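Side-chain contacts in packaging enzyme P4 (Pseudomonas phage phi6, PDB 4BLO), which hydrolyses nucleoside triphosphates and, as a RecA-like hexameric motor, probably drives packaging of the viral RNA genome: residues S165-D168 against E169-I172; D63-P66 against S67-L70; A35-T38 against V39-K42; T214-S217 against N218-Q222; V4-Q7 against A8-D11. All coordinates share one frame; numbering follows the deposited sequence.

In the fold
Each contact is local, within one helix or at its start, and their burial differs. Contacts 1 and 4, on helices 167-179 and 208-222 about the central sheet, are buried and border other subunits. Contacts 2 and 3 are partly buried, contact 2 meeting another subunit through R65 alone, and contact 5 lies on the surface. I172 of contact 1 packs on P66 and V40, L70 of contact 2 touches V40 of contact 3, and I36 of contact 3 reaches L219 of contact 4; contact 5 touches none of the others. Chemistry follows place: in order, a charged cap, arginine and aliphatic packing, an asparagine against valines, mid-helix aromatic packing, and a weakly bonded helix start.

Contact 1 (S165-D168 against E169-I172); sequences STLD and EMLI
E169 holds CG beside its own backbone N (chi1 -74°) and runs extended to CD, which carries its carboxylate back to S165 and T166; the T166 hydroxyl, set between backbone N and carbonyl carbon (chi1 83°), faces the other way, into the helix. Three donors converge on E169 OE1. S165 N comes at 2.6 Å from OE1, nearly along the C-O direction; S165 OG reaches OE1 from the syn side at 3.1 Å; T166 N stands well above the carboxylate plane, 3.2 Å from OE1. In return E169 N gives its hydrogen to T166 OG1 at 3.2 Å, close to straight at 166°. These reciprocal bonds between T166, the N-cap, and E169 make a capping box at the start of helix 167-179, and the two side chains cross at about a right angle. The E169 methylenes pack on P66 and its carboxylate on S67, both of helix 66-69. Behind the cap, M170 N bonds to T166 O, L171 N to L167 O and I172 N to D168 O. On the apolar side, L167 CD1 lies 4.3 Å from M170 CE, and L167 CG is equally far from L171 CD1. L167 also packs on I97 of a neighbouring subunit.

Contact 2 (D63-P66 against S67-L70); sequences DIRP and SVLL
S67 meets R65 first: its OG sits 3.4 Å from R65 CG, at the base of an arginine chain that bends at both chi2 and chi3. R65 occupies the N-cap position of the short helix 66-69, and its CG lies between the backbone N and the carbonyl carbon (chi1 77°), which turns the methylenes over the first helical residues. V68 follows with its CG2 methyl against the same chain, 3.8 Å from R65 CD, the two side chains passing at a slant; its N-H goes to R65 O. That carbonyl is shared. V68 N approaches it from above the carbonyl plane, 3.2 Å from R65 O, while L69 N lies in the plane at the same distance from R65 O, so two successive amides of the first turn hold one oxygen. L69 then points its side chain back at the preceding loop: CD1 comes 3.6 Å from I64 CA, and CD2 lies 3.4 Å from D63 O. L70, the first residue to leave helical angles, closes the turn through its N-H, 2.8 Å from P66 O, and its CD1 packs 3.9 Å from P66 CB. The proline that begins the helix thus has an apolar neighbour in the residue just past its end. Around this turn, P66 leans on I172 and V173 of helix 167-179, L69 packs on Y44 and V48 of helix 38-54, and R65 reaches V162 and H163 of strand 161-163.

Contact 3 (A35-T38 against V39-K42); sequences AINT and VVIK
The first turn of helix 38-54, entered from strand 34-35, is where N37 packs across V39 and V40. N37 sends CG opposite its backbone N (chi1 -168°), and this lays the amide along the side of the turn with its two ends on different valines. ND2 lies 3.5 Å from V39 CG2. OD1 lies 3.4 Å from V40 CG2, the N37 and V40 side chains crossing at about a right angle. These are van der Waals contacts of a polar group with methyls. The backbone of the turn is held through T38 O, which accepts a hydrogen bond from K42 N at 3.2 Å, in the carbonyl plane and 162° at the hydrogen, and a weak one from I41 N. Hydrogen bonds outside the turn fix its start further: T38 OG1 bonds to L20 O on helix 7-22, and N37 pairs through its backbone with I75. On the apolar side I36 CG2 comes 4.1 Å from I41 CD1, the two chains slanting past each other, while I41 also packs on L20 and on I175 of helix 167-179. The lysine chain bends at chi3, and K42 NZ forms a salt bridge with D21 of helix 7-22.

Contact 4 (T214-S217 against N218-Q222); sequences TDIS and NLFTQ
F220 lies alongside I216, one helical turn back, and the two side chains point the same way. From its start, F220 CB sits 3.6 Å from S217 O. F220 CG follows at 3.6 Å from I216 O; that oxygen stands over one face of the ring, displaced toward its rim. Further out, CD2 still meets I216 O, but CE2 passes to the methyl I216 CG2 at 3.5 Å, and CZ, the tip, remains 3.9 Å from I216 CG2. The ring reaches there because F220 CG is anti to its carbonyl carbon (chi1 -64°), which tips it back along the helix. The same carbonyl takes the F220 N-H, so its oxygen bonds to the backbone while merely packing against the ring. Equivalent i to i+4 bonds run from N218 N to T214 O, from L219 N to D215 O and from T221 N to S217 O, as in a regular alpha-helix. T221 OG1 lies 2.8 Å from S217 O but also hydrogen-bonds to S119 O, its stronger partner; with one hydrogen for two oxygens, the bond to S217 O is not settled. D215 OD2 forms a salt bridge with R195 of a neighbouring subunit, and T214 OG1 bonds to R190 there. Within the chain, helix 208-222 rests I216 on M229 and F220 on V227 of strand 226-231, while F220 also touches C174 and I175 of helix 167-179.

Contact 5 (V4-Q7 against A8-D11); sequences VVTQ and AHID
The backbone turns from extended at T6 (psi 169°) to helical at Q7, and D11 N then bonds to Q7 O at 2.9 Å, nearly along the carbonyl direction, to set the first turn of helix 7-22. T6 is the N-cap residue, but its side chain makes no capping bond; its carbonyl accepts weak hydrogen bonds from H9 N and I10 N. H9 folds back across this entry. Its CG stands anti to the carbonyl carbon (chi1 -62°), which brings the imidazole edge up to the peptide between V5 and T6, with V5 C and T6 N in the ring plane. H9 CD2 also lies 3.6 Å from T6 CB, and H9 CB is 3.9 Å from V5 CG1. The far side of the histidine is tied down elsewhere: ND1 bonds to L180 O, and the ring stacks with F182. V5 CG1 continues to I10 CG1 at 4.2 Å, and both residues pack on M49 of helix 38-54, joining the loop and the helix to one neighbour. On the outer side, where Q7 and D11 also touch a crystal neighbour, Q7 bends at chi2 and curls over I10, its OE1 3.7 Å from I10 CD1. The Q7 amide and the D11 carboxylate lie at 45° to one another, with Q7 NE2 3.6 Å from D11 OD1.

Contact 1 (S165-D168 against E169-I172)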
loop_
_atom_site.group_PDB
_atom_site.type_symbol
_atom_site.label_atom_id
_atom_site.label_comp_id
_atom_site.label_asym_id
_atom_site.label_seq_id
_atom_site.Cartn_x
_atom_site.Cartn_y
_atom_site.Cartn_z
ATOM N N SER L 165 -12.745 27.496 3.429
ATOM C CA SER L 165 -12.422 26.501 2.414
ATOM C C SER L 165 -11.145 25.725 2.745
ATOM O O SER L 165 -11.073 24.556 2.378
ATOM C CB SER L 165 -12.271 27.169 1.050
ATOM O OG SER L 165 -11.124 27.999 0.956
ATOM N N THR L 166 -10.136 26.360 3.412
ATOM C CA THR L 166 -8.837 25.736 3.728
ATOM C C THR L 166 -8.598 25.548 5.238
ATOM O O THR L 166 -9.255 26.186 6.063
ATOM C CB THR L 166 -7.647 26.528 3.103
ATOM O OG1 THR L 166 -7.263 27.645 3.914
ATOM C CG2 THR L 166 -7.898 26.963 1.666
ATOM N N LEU L 167 -7.603 24.691 5.584
ATOM C CA LEU L 167 -7.167 24.423 6.964
ATOM C C LEU L 167 -6.503 25.682 7.546
ATOM O O LEU L 167 -6.681 25.977 8.730
ATOM C CB LEU L 167 -6.206 23.214 7.021
ATOM C CG LEU L 167 -5.554 22.903 8.393
ATOM C CD1 LEU L 167 -6.585 22.500 9.439
ATOM C CD2 LEU L 167 -4.478 21.854 8.264
ATOM N N ASP L 168 -5.762 26.429 6.690
ATOM C CA ASP L 168 -5.107 27.694 7.033
ATOM C C ASP L 168 -6.149 28.680 7.574
ATOM O O ASP L 168 -5.940 29.252 8.650
ATOM C CB ASP L 168 -4.387 28.290 5.807
ATOM C CG ASP L 168 -3.194 27.527 5.280
ATOM O OD1 ASP L 168 -2.838 26.504 5.872
ATOM O OD2 ASP L 168 -2.642 27.937 4.251
ATOM N N GLU L 169 -7.285 28.837 6.842
ATOM C CA GLU L 169 -8.405 29.694 7.216
ATOM C C GLU L 169 -8.997 29.276 8.567
ATOM O O GLU L 169 -9.269 30.149 9.394
ATOM C CB GLU L 169 -9.498 29.675 6.134
ATOM C CG GLU L 169 -9.154 30.455 4.874
ATOM C CD GLU L 169 -10.023 30.203 3.661
ATOM O OE1 GLU L 169 -10.971 29.391 3.763
ATOM O OE2 GLU L 169 -9.738 30.792 2.592
ATOM N N MET L 170 -9.163 27.954 8.814
ATOM C CA MET L 170 -9.715 27.451 10.074
ATOM C C MET L 170 -8.876 27.898 11.265
ATOM O O MET L 170 -9.424 28.443 12.225
ATOM C CB MET L 170 -9.832 25.925 10.070
ATOM C CG MET L 170 -10.737 25.415 11.168
ATOM S SD MET L 170 -10.268 23.772 11.729
ATOM C CE MET L 170 -8.807 24.156 12.719
ATOM N N LEU L 171 -7.553 27.692 11.188
ATOM C CA LEU L 171 -6.615 28.061 12.244
ATOM C C LEU L 171 -6.563 29.578 12.441
ATOM O O LEU L 171 -6.511 30.016 13.587
ATOM C CB LEU L 171 -5.220 27.494 11.957
ATOM C CG LEU L 171 -5.106 25.956 11.958
ATOM C CD1 LEU L 171 -3.819 25.514 11.328
ATOM C CD2 LEU L 171 -5.226 25.389 13.363
ATOM N N ILE L 172 -6.639 30.370 11.349
ATOM C CA ILE L 172 -6.637 31.836 11.410
ATOM C C ILE L 172 -7.812 32.323 12.275
ATOM O O ILE L 172 -7.596 33.097 13.209
ATOM C CB ILE L 172 -6.677 32.461 9.986
ATOM C CG1 ILE L 172 -5.309 32.376 9.310
ATOM C CG2 ILE L 172 -7.144 33.915 10.021
ATOM C CD1 ILE L 172 -5.343 32.608 7.824
#

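Contact 2 (D63-P66 against S67-L70)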
loop_
_atom_site.group_PDB
_atom_site.type_symbol
_atom_site.label_atom_id
_atom_site.label_comp_id
_atom_site.label_asym_id
_atom_site.label_seq_id
_atom_site.Cartn_x
_atom_site.Cartn_y
_atom_site.Cartn_z
ATOM N N ASP L 63 -18.703 38.851 6.772
ATOM C CA ASP L 63 -17.744 39.933 6.569
ATOM C C ASP L 63 -16.385 39.658 7.199
ATOM O O ASP L 63 -15.411 40.308 6.808
ATOM C CB ASP L 63 -18.307 41.255 7.113
ATOM C CG ASP L 63 -19.683 41.650 6.595
ATOM O OD1 ASP L 63 -20.022 41.263 5.453
ATOM O OD2 ASP L 63 -20.409 42.355 7.324
ATOM N N ILE L 64 -16.303 38.706 8.155
ATOM C CA ILE L 64 -15.042 38.399 8.843
ATOM C C ILE L 64 -14.366 37.128 8.291
ATOM O O ILE L 64 -13.445 36.622 8.935
ATOM C CB ILE L 64 -15.191 38.339 10.388
ATOM C CG1 ILE L 64 -16.206 37.255 10.847
ATOM C CG2 ILE L 64 -15.526 39.721 10.930
ATOM C CD1 ILE L 64 -16.047 36.771 12.245
ATOM N N ARG L 65 -14.769 36.632 7.105
ATOM C CA ARG L 65 -14.112 35.450 6.541
ATOM C C ARG L 65 -12.700 35.870 6.027
ATOM O O ARG L 65 -12.553 36.991 5.522
ATOM C CB ARG L 65 -14.990 34.742 5.485
ATOM C CG ARG L 65 -15.051 35.400 4.122
ATOM C CD ARG L 65 -16.455 35.442 3.572
ATOM N NE ARG L 65 -16.998 34.124 3.247
ATOM C CZ ARG L 65 -17.979 33.931 2.370
ATOM N NH1 ARG L 65 -18.515 34.964 1.727
ATOM N NH2 ARG L 65 -18.419 32.703 2.117
ATOM N N PRO L 66 -11.636 35.055 6.266
ATOM C CA PRO L 66 -10.267 35.495 5.914
ATOM C C PRO L 66 -10.044 35.816 4.442
ATOM O O PRO L 66 -9.272 36.728 4.150
ATOM C CB PRO L 66 -9.395 34.309 6.327
ATOM C CG PRO L 66 -10.186 33.587 7.334
ATOM C CD PRO L 66 -11.613 33.733 6.925
ATOM N N SER L 67 -10.727 35.083 3.522
ATOM C CA SER L 67 -10.629 35.268 2.062
ATOM C C SER L 67 -11.040 36.690 1.623
ATOM O O SER L 67 -10.558 37.176 0.599
ATOM C CB SER L 67 -11.484 34.233 1.337
ATOM O OG SER L 67 -12.852 34.341 1.686
ATOM N N VAL L 68 -11.902 37.348 2.421
ATOM C CA VAL L 68 -12.424 38.687 2.187
ATOM C C VAL L 68 -11.507 39.744 2.844
ATOM O O VAL L 68 -11.233 40.781 2.219
ATOM C CB VAL L 68 -13.899 38.754 2.692
ATOM C CG1 VAL L 68 -14.298 40.140 3.186
ATOM C CG2 VAL L 68 -14.864 38.261 1.619
ATOM N N LEU L 69 -11.028 39.473 4.086
ATOM C CA LEU L 69 -10.212 40.415 4.866
ATOM C C LEU L 69 -8.719 40.406 4.508
ATOM O O LEU L 69 -8.090 41.463 4.590
ATOM C CB LEU L 69 -10.364 40.170 6.376
ATOM C CG LEU L 69 -11.769 40.321 6.980
ATOM C CD1 LEU L 69 -11.764 39.938 8.417
ATOM C CD2 LEU L 69 -12.300 41.745 6.860
ATOM N N LEU L 70 -8.145 39.241 4.137
ATOM C CA LEU L 70 -6.707 39.126 3.825
ATOM C C LEU L 70 -6.451 38.870 2.339
ATOM O O LEU L 70 -7.227 38.142 1.715
ATOM C CB LEU L 70 -6.065 37.999 4.657
ATOM C CG LEU L 70 -6.334 37.998 6.165
ATOM C CD1 LEU L 70 -6.256 36.594 6.723
ATOM C CD2 LEU L 70 -5.395 38.941 6.906
#

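Contact 3 (A35-T38 against V39-K42)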
loop_
_atom_site.group_PDB
_atom_site.type_symbol
_atom_site.label_atom_id
_atom_site.label_comp_id
_atom_site.label_asym_id
_atom_site.label_seq_id
_atom_site.Cartn_x
_atom_site.Cartn_y
_atom_site.Cartn_z
ATOM N N ALA L 35 6.162 25.337 9.671
ATOM C CA ALA L 35 6.015 26.518 10.514
ATOM C C ALA L 35 4.699 27.249 10.249
ATOM O O ALA L 35 4.220 27.271 9.110
ATOM C CB ALA L 35 7.187 27.457 10.281
ATOM N N ILE L 36 4.129 27.850 11.304
ATOM C CA ILE L 36 2.904 28.640 11.235
ATOM C C ILE L 36 3.300 30.117 11.237
ATOM O O ILE L 36 3.964 30.570 12.173
ATOM C CB ILE L 36 1.906 28.278 12.386
ATOM C CG1 ILE L 36 1.255 26.903 12.131
ATOM C CG2 ILE L 36 0.821 29.360 12.549
ATOM C CD1 ILE L 36 0.603 26.258 13.319
ATOM N N ASN L 37 2.884 30.867 10.189
ATOM C CA ASN L 37 3.164 32.297 10.094
ATOM C C ASN L 37 2.171 33.048 10.966
ATOM O O ASN L 37 1.004 33.233 10.610
ATOM C CB ASN L 37 3.174 32.815 8.650
ATOM C CG ASN L 37 3.748 34.213 8.495
ATOM O OD1 ASN L 37 3.475 34.902 7.510
ATOM N ND2 ASN L 37 4.583 34.667 9.444
ATOM N N THR L 38 2.661 33.430 12.145
ATOM C CA THR L 38 1.980 34.145 13.213
ATOM C C THR L 38 1.452 35.505 12.707
ATOM O O THR L 38 0.337 35.884 13.072
ATOM C CB THR L 38 2.982 34.239 14.387
ATOM O OG1 THR L 38 2.661 33.229 15.335
ATOM C CG2 THR L 38 3.058 35.612 15.057
ATOM N N VAL L 39 2.245 36.206 11.858
ATOM C CA VAL L 39 1.975 37.539 11.291
ATOM C C VAL L 39 0.569 37.601 10.673
ATOM O O VAL L 39 -0.172 38.547 10.938
ATOM C CB VAL L 39 3.062 37.943 10.258
ATOM C CG1 VAL L 39 2.803 39.327 9.673
ATOM C CG2 VAL L 39 4.454 37.879 10.876
ATOM N N VAL L 40 0.206 36.574 9.887
ATOM C CA VAL L 40 -1.084 36.443 9.199
ATOM C C VAL L 40 -2.244 36.527 10.223
ATOM O O VAL L 40 -3.204 37.262 9.972
ATOM C CB VAL L 40 -1.127 35.132 8.352
ATOM C CG1 VAL L 40 -2.433 34.997 7.579
ATOM C CG2 VAL L 40 0.056 35.063 7.393
ATOM N N ILE L 41 -2.125 35.820 11.382
ATOM C CA ILE L 41 -3.140 35.798 12.453
ATOM C C ILE L 41 -3.277 37.214 13.039
ATOM O O ILE L 41 -4.405 37.698 13.207
ATOM C CB ILE L 41 -2.846 34.725 13.543
ATOM C CG1 ILE L 41 -2.672 33.314 12.921
ATOM C CG2 ILE L 41 -3.947 34.699 14.597
ATOM C CD1 ILE L 41 -1.662 32.461 13.591
ATOM N N LYS L 42 -2.129 37.889 13.295
ATOM C CA LYS L 42 -2.097 39.265 13.814
ATOM C C LYS L 42 -2.804 40.225 12.843
ATOM O O LYS L 42 -3.636 41.028 13.267
ATOM C CB LYS L 42 -0.653 39.739 14.064
ATOM C CG LYS L 42 0.084 39.025 15.194
ATOM C CD LYS L 42 1.333 39.787 15.665
ATOM C CE LYS L 42 2.479 39.764 14.676
ATOM N NZ LYS L 42 3.655 40.512 15.188
#

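Contact 4 (T214-S217 against N218-Q222)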
loop_
_atom_site.group_PDB
_atom_site.type_symbol
_atom_site.label_atom_id
_atom_site.label_comp_id
_atom_site.label_asym_id
_atom_site.label_seq_id
_atom_site.Cartn_x
_atom_site.Cartn_y
_atom_site.Cartn_z
ATOM N N THR L 214 -4.131 16.594 19.728
ATOM C CA THR L 214 -3.281 17.045 20.840
ATOM C C THR L 214 -2.493 18.313 20.442
ATOM O O THR L 214 -2.434 19.268 21.229
ATOM C CB THR L 214 -2.344 15.930 21.307
ATOM O OG1 THR L 214 -3.121 14.797 21.693
ATOM C CG2 THR L 214 -1.491 16.349 22.472
ATOM N N ASP L 215 -1.900 18.307 19.226
ATOM C CA ASP L 215 -1.149 19.429 18.667
ATOM C C ASP L 215 -2.073 20.644 18.473
ATOM O O ASP L 215 -1.671 21.770 18.770
ATOM C CB ASP L 215 -0.482 19.031 17.336
ATOM C CG ASP L 215 0.757 18.170 17.457
ATOM O OD1 ASP L 215 1.182 17.895 18.608
ATOM O OD2 ASP L 215 1.331 17.806 16.404
ATOM N N ILE L 216 -3.315 20.408 18.004
ATOM C CA ILE L 216 -4.310 21.469 17.826
ATOM C C ILE L 216 -4.728 21.991 19.228
ATOM O O ILE L 216 -4.753 23.203 19.437
ATOM C CB ILE L 216 -5.509 20.991 16.966
ATOM C CG1 ILE L 216 -5.117 20.896 15.481
ATOM C CG2 ILE L 216 -6.717 21.882 17.151
ATOM C CD1 ILE L 216 -5.993 19.997 14.632
ATOM N N SER L 217 -4.981 21.076 20.190
ATOM C CA SER L 217 -5.374 21.433 21.554
ATOM C C SER L 217 -4.316 22.305 22.224
ATOM O O SER L 217 -4.657 23.354 22.767
ATOM C CB SER L 217 -5.638 20.182 22.386
ATOM O OG SER L 217 -6.221 20.500 23.640
ATOM N N ASN L 218 -3.033 21.906 22.139
ATOM C CA ASN L 218 -1.920 22.644 22.752
ATOM C C ASN L 218 -1.705 24.010 22.068
ATOM O O ASN L 218 -1.374 24.985 22.746
ATOM C CB ASN L 218 -0.642 21.813 22.759
ATOM C CG ASN L 218 -0.690 20.569 23.625
ATOM O OD1 ASN L 218 0.033 19.593 23.381
ATOM N ND2 ASN L 218 -1.516 20.573 24.667
ATOM N N LEU L 219 -1.966 24.084 20.751
ATOM C CA LEU L 219 -1.898 25.318 19.970
ATOM C C LEU L 219 -2.911 26.330 20.544
ATOM O O LEU L 219 -2.583 27.500 20.721
ATOM C CB LEU L 219 -2.206 24.983 18.496
ATOM C CG LEU L 219 -1.382 25.635 17.379
ATOM C CD1 LEU L 219 0.108 25.489 17.589
ATOM C CD2 LEU L 219 -1.748 25.047 16.042
ATOM N N PHE L 220 -4.111 25.855 20.919
ATOM C CA PHE L 220 -5.150 26.693 21.525
ATOM C C PHE L 220 -4.836 26.986 22.991
ATOM O O PHE L 220 -5.165 28.078 23.456
ATOM C CB PHE L 220 -6.535 26.051 21.393
ATOM C CG PHE L 220 -7.025 25.889 19.971
ATOM C CD1 PHE L 220 -6.678 26.806 18.986
ATOM C CD2 PHE L 220 -7.873 24.844 19.628
ATOM C CE1 PHE L 220 -7.142 26.661 17.675
ATOM C CE2 PHE L 220 -8.348 24.708 18.319
ATOM C CZ PHE L 220 -7.980 25.616 17.351
ATOM N N THR L 221 -4.197 26.036 23.717
ATOM C CA THR L 221 -3.822 26.219 25.128
ATOM C C THR L 221 -2.781 27.338 25.246
ATOM O O THR L 221 -2.875 28.171 26.145
ATOM C CB THR L 221 -3.307 24.906 25.739
ATOM O OG1 THR L 221 -4.249 23.859 25.474
ATOM C CG2 THR L 221 -3.045 25.016 27.240
ATOM N N GLN L 222 -1.821 27.373 24.312
ATOM C CA GLN L 222 -0.759 28.367 24.250
ATOM C C GLN L 222 -1.292 29.776 23.908
ATOM O O GLN L 222 -0.706 30.764 24.368
ATOM C CB GLN L 222 0.267 27.944 23.203
ATOM C CG GLN L 222 1.680 28.294 23.608
ATOM C CD GLN L 222 2.676 27.427 22.885
ATOM O OE1 GLN L 222 2.847 27.544 21.664
ATOM N NE2 GLN L 222 3.366 26.552 23.626
#

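Contact 5 (V4-Q7 against A8-D11)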
loop_
_atom_site.group_PDB
_atom_site.type_symbol
_atom_site.label_atom_id
_atom_site.label_comp_id
_atom_site.label_asym_id
_atom_site.label_seq_id
_atom_site.Cartn_x
_atom_site.Cartn_y
_atom_site.Cartn_z
ATOM N N VAL L 4 -20.647 40.203 18.368
ATOM C CA VAL L 4 -20.402 41.474 19.049
ATOM C C VAL L 4 -19.000 41.511 19.693
ATOM O O VAL L 4 -18.571 40.566 20.362
ATOM C CB VAL L 4 -21.547 41.838 20.046
ATOM C CG1 VAL L 4 -21.752 40.784 21.133
ATOM C CG2 VAL L 4 -21.367 43.231 20.644
ATOM N N VAL L 5 -18.292 42.626 19.448
ATOM C CA VAL L 5 -16.949 42.915 19.939
ATOM C C VAL L 5 -17.072 43.858 21.143
ATOM O O VAL L 5 -17.443 45.027 20.992
ATOM C CB VAL L 5 -16.046 43.495 18.812
ATOM C CG1 VAL L 5 -14.632 43.760 19.318
ATOM C CG2 VAL L 5 -16.008 42.561 17.609
ATOM N N THR L 6 -16.800 43.314 22.338
ATOM C CA THR L 6 -16.820 43.957 23.658
ATOM C C THR L 6 -15.470 44.653 23.891
ATOM O O THR L 6 -14.525 44.418 23.131
ATOM C CB THR L 6 -17.093 42.855 24.732
ATOM O OG1 THR L 6 -18.205 42.055 24.328
ATOM C CG2 THR L 6 -17.357 43.412 26.135
ATOM N N GLN L 7 -15.375 45.492 24.955
ATOM C CA GLN L 7 -14.138 46.160 25.355
ATOM C C GLN L 7 -13.117 45.109 25.793
ATOM O O GLN L 7 -11.916 45.289 25.569
ATOM C CB GLN L 7 -14.400 47.178 26.474
ATOM C CG GLN L 7 -13.246 48.164 26.712
ATOM C CD GLN L 7 -12.894 48.995 25.494
ATOM O OE1 GLN L 7 -13.730 49.708 24.923
ATOM N NE2 GLN L 7 -11.636 48.940 25.086
ATOM N N ALA L 8 -13.619 43.989 26.367
ATOM C CA ALA L 8 -12.827 42.846 26.823
ATOM C C ALA L 8 -12.007 42.271 25.672
ATOM O O ALA L 8 -10.840 41.943 25.870
ATOM C CB ALA L 8 -13.737 41.781 27.412
ATOM N N HIS L 9 -12.606 42.205 24.461
ATOM C CA HIS L 9 -11.965 41.727 23.235
ATOM C C HIS L 9 -10.885 42.713 22.783
ATOM O O HIS L 9 -9.769 42.285 22.480
ATOM C CB HIS L 9 -13.006 41.512 22.113
ATOM C CG HIS L 9 -14.052 40.483 22.424
ATOM N ND1 HIS L 9 -13.716 39.173 22.694
ATOM C CD2 HIS L 9 -15.398 40.597 22.450
ATOM C CE1 HIS L 9 -14.860 38.541 22.906
ATOM N NE2 HIS L 9 -15.898 39.357 22.771
ATOM N N ILE L 10 -11.206 44.036 22.786
ATOM C CA ILE L 10 -10.296 45.125 22.397
ATOM C C ILE L 10 -9.044 45.134 23.304
ATOM O O ILE L 10 -7.934 45.298 22.794
ATOM C CB ILE L 10 -11.010 46.509 22.392
ATOM C CG1 ILE L 10 -12.355 46.453 21.611
ATOM C CG2 ILE L 10 -10.084 47.607 21.830
ATOM C CD1 ILE L 10 -13.365 47.514 21.968
ATOM N N ASP L 11 -9.227 44.911 24.624
ATOM C CA ASP L 11 -8.153 44.878 25.620
ATOM C C ASP L 11 -7.223 43.657 25.463
ATOM O O ASP L 11 -6.082 43.702 25.928
ATOM C CB ASP L 11 -8.750 44.898 27.037
ATOM C CG ASP L 11 -9.480 46.182 27.400
ATOM O OD1 ASP L 11 -9.064 47.262 26.918
ATOM O OD2 ASP L 11 -10.458 46.110 28.177
#